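Local coordinates for catalase-3 (Neurospora crassa, PDB 4AJ9), which uses haem to convert hydrogen peroxide into dioxygen and water, protecting aerobic cells from the toxic effects of the peroxide, at the interface of chains A and B. Sequence-based numbering; all coordinates share one arbitrary frame. Chains: chain A/B, Catalase-3.

Contact 1: the interface of chains A and B. Residues chain A 42, 48-49, 52; chain B 349-350, 353.
A helix-against-helix packing joins two identical subunits of this haem catalase: residues of helix 45-55, with A:Leu42 just ahead of it, lie against one flank of B:Leu349, B:Tyr350 and B:Leu353 in helix 343-360. The patch is one half of a two-fold pair in the deposited tetramer, and it hides about 210 Å² of protein surface. Helix 343-360 also carries B:Tyr352, the axial haem ligand of the family, so the partner chain packs on the helix that supplies the proximal tyrosine.

A:Arg48 is the polar centre. Its chain bends at chi3 (-72°), which turns the guanidinium back onto its own chain, where NE and NH2 grip the carbonyl oxygen of A:Leu42 side-on; NH2 stands 2.9 Å from that O. With its rotation fixed in this way, the group presents one face to B:Tyr350, whose CA lies 3.8 Å from NH1 and towards the rim of the plane. The direct bond from NH1 to B:Leu349 O is weak (3.2 Å, 120° at the hydrogen). Water carries more of the link: water 1 lies in the guanidinium plane, 2.8 Å from A:Arg48 NH2, and also meets B:Leu349 O, while water 2 joins NH1 to B:Tyr350 O.

Van der Waals contacts flank this polar core. B:Leu353 and A:Gln52 meet tip to tip; the glutamine has CG anti to its backbone N (chi1 179°) and an extended chain, which brings its amide OE1 to 3.3 Å from B:Leu353 CG. Methyl CD2 of B:Leu353 slides past A:Arg48 in the opposite direction and reaches its CB at 3.8 Å. On the same face of the guanidinium as B:Tyr350 CA, A:Leu42 CD1 rests 3.8 Å from B:Tyr350 CB.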
# COMPACT_ATOMS: atom_id res chain seq x y z
N LEU A 42 -4.73 2.17 26.50
CA LEU A 42 -4.98 2.41 25.09
C LEU A 42 -5.05 3.91 24.79
O LEU A 42 -4.75 4.33 23.67
CB LEU A 42 -6.28 1.74 24.66
CG LEU A 42 -6.61 1.76 23.17
CD1 LEU A 42 -5.56 0.98 22.36
CD2 LEU A 42 -8.00 1.18 22.93
N ARG A 48 1.26 5.46 21.08
CA ARG A 48 0.88 4.92 19.76
C ARG A 48 1.37 5.78 18.58
O ARG A 48 1.80 5.23 17.57
CB ARG A 48 -0.62 4.62 19.67
CG ARG A 48 -1.04 3.38 20.47
CD ARG A 48 -2.55 3.07 20.35
NE ARG A 48 -3.31 4.06 21.10
CZ ARG A 48 -3.86 5.15 20.56
NH1 ARG A 48 -3.78 5.34 19.25
NH2 ARG A 48 -4.50 6.02 21.32
N GLN A 49 1.30 7.10 18.66
CA GLN A 49 1.77 7.90 17.51
C GLN A 49 3.29 7.72 17.30
O GLN A 49 3.76 7.70 16.16
CB GLN A 49 1.35 9.38 17.60
CG GLN A 49 1.85 10.15 18.82
CD GLN A 49 3.21 10.81 18.60
OE1 GLN A 49 3.44 11.47 17.58
NE2 GLN A 49 4.11 10.64 19.56
N GLN A 52 3.75 3.82 16.21
CA GLN A 52 3.21 3.63 14.87
C GLN A 52 4.20 4.14 13.83
O GLN A 52 4.45 3.49 12.81
CB GLN A 52 1.87 4.33 14.66
CG GLN A 52 1.37 4.11 13.24
CD GLN A 52 0.03 4.72 12.98
OE1 GLN A 52 -1.00 4.12 13.28
NE2 GLN A 52 0.02 5.92 12.41
N LEU B 349 -9.90 6.25 20.13
CA LEU B 349 -8.53 6.74 20.14
C LEU B 349 -7.62 5.83 19.30
O LEU B 349 -6.80 6.30 18.53
CB LEU B 349 -8.01 6.89 21.57
CG LEU B 349 -8.86 7.83 22.42
CD1 LEU B 349 -8.27 7.95 23.81
CD2 LEU B 349 -8.96 9.19 21.73
N TYR B 350 -7.81 4.53 19.44
CA TYR B 350 -7.05 3.57 18.65
C TYR B 350 -7.42 3.62 17.16
O TYR B 350 -6.54 3.69 16.30
CB TYR B 350 -7.29 2.15 19.17
CG TYR B 350 -6.80 1.09 18.23
CD1 TYR B 350 -5.45 0.75 18.17
CD2 TYR B 350 -7.68 0.43 17.38
CE1 TYR B 350 -5.00 -0.21 17.29
CE2 TYR B 350 -7.25 -0.53 16.50
CZ TYR B 350 -5.91 -0.84 16.44
OH TYR B 350 -5.49 -1.80 15.55
N LEU B 353 -6.32 6.64 14.52
CA LEU B 353 -4.92 6.62 14.15
C LEU B 353 -4.64 5.45 13.21
O LEU B 353 -4.01 5.62 12.17
CB LEU B 353 -4.03 6.51 15.40
CG LEU B 353 -2.52 6.47 15.12
CD1 LEU B 353 -2.05 7.78 14.48
CD2 LEU B 353 -1.74 6.17 16.41
O HOH W 1 -4.72 8.22 19.61
O HOH W 2 -3.79 3.31 17.16

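Contact 2: the interface of chains A and B. Residues chain A 11-13, 16-17, 19; chain B 377-379, 391, 393.
B:His378 is enclosed by an N-terminal segment of the other subunit, A:Asp13 to A:Thr19, in an arm-exchange type of contact typical of the catalase family, whose N-terminal arms thread through neighbouring subunits. The residue gives up 98 Å² to chain A, out of 312 Å² hidden in the patch.

Among the side-chain hydrogen bonds, imidazole ND1 of B:His378 donates to carboxylate OD1 of A:Asp13 at 2.6 Å. OD1 lies near the ring plane and accepts through its anti lone pair, away from OD2, with the carboxylate turned 86° to the imidazole. The nearby negative charge may favour a protonated ring, although the structure does not show protonation. A:Thr19 holds the backbone beside it: its hydroxyl OG1, set between backbone N and carbonyl carbon (chi1 71°), accepts from B:His378 N at 2.9 Å. Its backbone N in turn donates to B:His378 O. The amide ND2 of B:Asn379 reaches A:Thr19 O in a nearly straight bond, approaching from above the carbonyl plane.

Stacking covers one ring face. A:Gln16 has CG anti to its carbonyl carbon (chi1 -58°), which puts CG over the ring centre, 3.5 Å from the centroid of B:His378, a CH-pi contact. A bend at chi2 then lays the amide along the same ring, nearly parallel to it, with CD 3.4 Å from B:His378 NE2.

Waters mostly serve OD2 of A:Asp13, which meets water 3 and water 5, each at 2.7 Å; water 4 is shared more distantly between OD1 and OD2. Water 3 leads to B:Asn379 O and B:Asn393 ND2; water 5 joins A:Val11 O and B:Asn393 N; water 4 connects the carboxylate with B:Val377 O and B:Asn379 N. Beside them a parallel beta bridge pairs A:Val11 with B:His391.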
# COMPACT_ATOMS: atom_id res chain seq x y z
N VAL A 11 14.61 20.10 8.60
CA VAL A 11 14.00 20.33 9.91
C VAL A 11 15.06 20.27 11.00
O VAL A 11 15.77 19.27 11.14
CB VAL A 11 12.86 19.32 10.21
CG1 VAL A 11 12.35 19.50 11.63
CG2 VAL A 11 11.73 19.51 9.20
N ASP A 12 15.17 21.36 11.76
CA ASP A 12 16.14 21.48 12.85
C ASP A 12 15.41 21.31 14.18
O ASP A 12 14.45 22.04 14.48
CB ASP A 12 16.83 22.85 12.76
CG ASP A 12 17.86 23.08 13.86
OD1 ASP A 12 18.14 22.15 14.65
OD2 ASP A 12 18.39 24.21 13.92
N ASP A 13 15.84 20.35 14.98
CA ASP A 13 15.19 20.10 16.26
C ASP A 13 16.03 20.58 17.43
O ASP A 13 15.65 20.42 18.59
CB ASP A 13 14.83 18.62 16.43
CG ASP A 13 13.85 18.13 15.38
OD1 ASP A 13 12.92 18.90 15.02
OD2 ASP A 13 14.00 16.98 14.89
N GLN A 16 14.56 22.59 20.76
CA GLN A 16 13.10 22.49 20.71
C GLN A 16 12.59 21.46 21.71
O GLN A 16 13.30 20.53 22.08
CB GLN A 16 12.63 22.11 19.31
CG GLN A 16 13.08 23.07 18.22
CD GLN A 16 12.27 24.35 18.22
OE1 GLN A 16 11.40 24.53 19.07
NE2 GLN A 16 12.55 25.24 17.27
N PHE A 17 11.34 21.62 22.13
CA PHE A 17 10.67 20.57 22.89
C PHE A 17 10.12 19.51 21.94
O PHE A 17 9.78 19.80 20.79
CB PHE A 17 9.55 21.13 23.74
CG PHE A 17 10.02 21.85 24.97
CD1 PHE A 17 10.51 21.14 26.05
CD2 PHE A 17 9.97 23.23 25.04
CE1 PHE A 17 10.94 21.79 27.18
CE2 PHE A 17 10.41 23.89 26.17
CZ PHE A 17 10.89 23.17 27.24
N THR A 19 7.53 17.01 20.28
CA THR A 19 6.11 17.15 19.93
C THR A 19 5.58 15.85 19.33
O THR A 19 6.34 14.96 18.99
CB THR A 19 5.91 18.24 18.86
OG1 THR A 19 6.43 17.76 17.61
CG2 THR A 19 6.62 19.53 19.26
N VAL B 377 6.82 20.73 14.44
CA VAL B 377 6.98 19.31 14.76
C VAL B 377 8.46 19.03 14.98
O VAL B 377 9.28 19.24 14.10
CB VAL B 377 6.42 18.41 13.65
CG1 VAL B 377 6.69 16.93 13.93
CG2 VAL B 377 4.93 18.66 13.48
N HIS B 378 8.79 18.57 16.18
CA HIS B 378 10.17 18.31 16.53
C HIS B 378 10.19 17.03 17.32
O HIS B 378 9.81 17.00 18.48
CB HIS B 378 10.73 19.47 17.36
CG HIS B 378 10.70 20.79 16.65
ND1 HIS B 378 11.54 21.09 15.60
CD2 HIS B 378 9.91 21.88 16.82
CE1 HIS B 378 11.27 22.30 15.15
NE2 HIS B 378 10.28 22.80 15.87
N ASN B 379 10.61 15.94 16.68
CA ASN B 379 10.75 14.70 17.41
C ASN B 379 11.74 13.80 16.69
O ASN B 379 12.38 14.23 15.72
CB ASN B 379 9.40 14.00 17.60
CG ASN B 379 8.69 13.74 16.28
OD1 ASN B 379 9.31 13.36 15.29
ND2 ASN B 379 7.38 13.95 16.27
N HIS B 391 15.53 15.56 7.95
CA HIS B 391 15.83 15.90 9.34
C HIS B 391 17.28 16.22 9.52
O HIS B 391 18.15 15.54 8.98
CB HIS B 391 15.44 14.76 10.27
CG HIS B 391 13.96 14.55 10.37
ND1 HIS B 391 13.24 13.88 9.41
CD2 HIS B 391 13.07 14.93 11.32
CE1 HIS B 391 11.97 13.85 9.76
NE2 HIS B 391 11.84 14.48 10.91
N ASN B 393 18.83 16.61 12.70
CA ASN B 393 19.39 15.97 13.89
C ASN B 393 19.74 14.51 13.65
O ASN B 393 18.86 13.67 13.49
CB ASN B 393 18.40 16.10 15.06
CG ASN B 393 18.84 15.34 16.29
OD1 ASN B 393 20.04 15.09 16.51
ND2 ASN B 393 17.87 14.94 17.11
O HOH W 3 15.21 14.93 16.10
O HOH W 4 11.14 16.80 13.69
O HOH W 5 15.95 17.18 13.07

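The C-alpha centres of contact 1 and contact 2 lie about 21 Å apart on the same A–B interface, and they share no residue. In both, an early stretch of chain A, residues 11-19 or 42-52, meets a later stretch of chain B, residues 377-393 or 349-353. Contact 1 packs helix on helix, whereas contact 2 relies on loops and short strands. Two-fold symmetry repeats each with the chains exchanged, so each has a twin elsewhere on the same interface. Their centres stand about 34 Å and 30 Å from A:His65; contact 1 nevertheless abuts the haem-ligand helix of chain B, though the structure alone shows no influence on that haem.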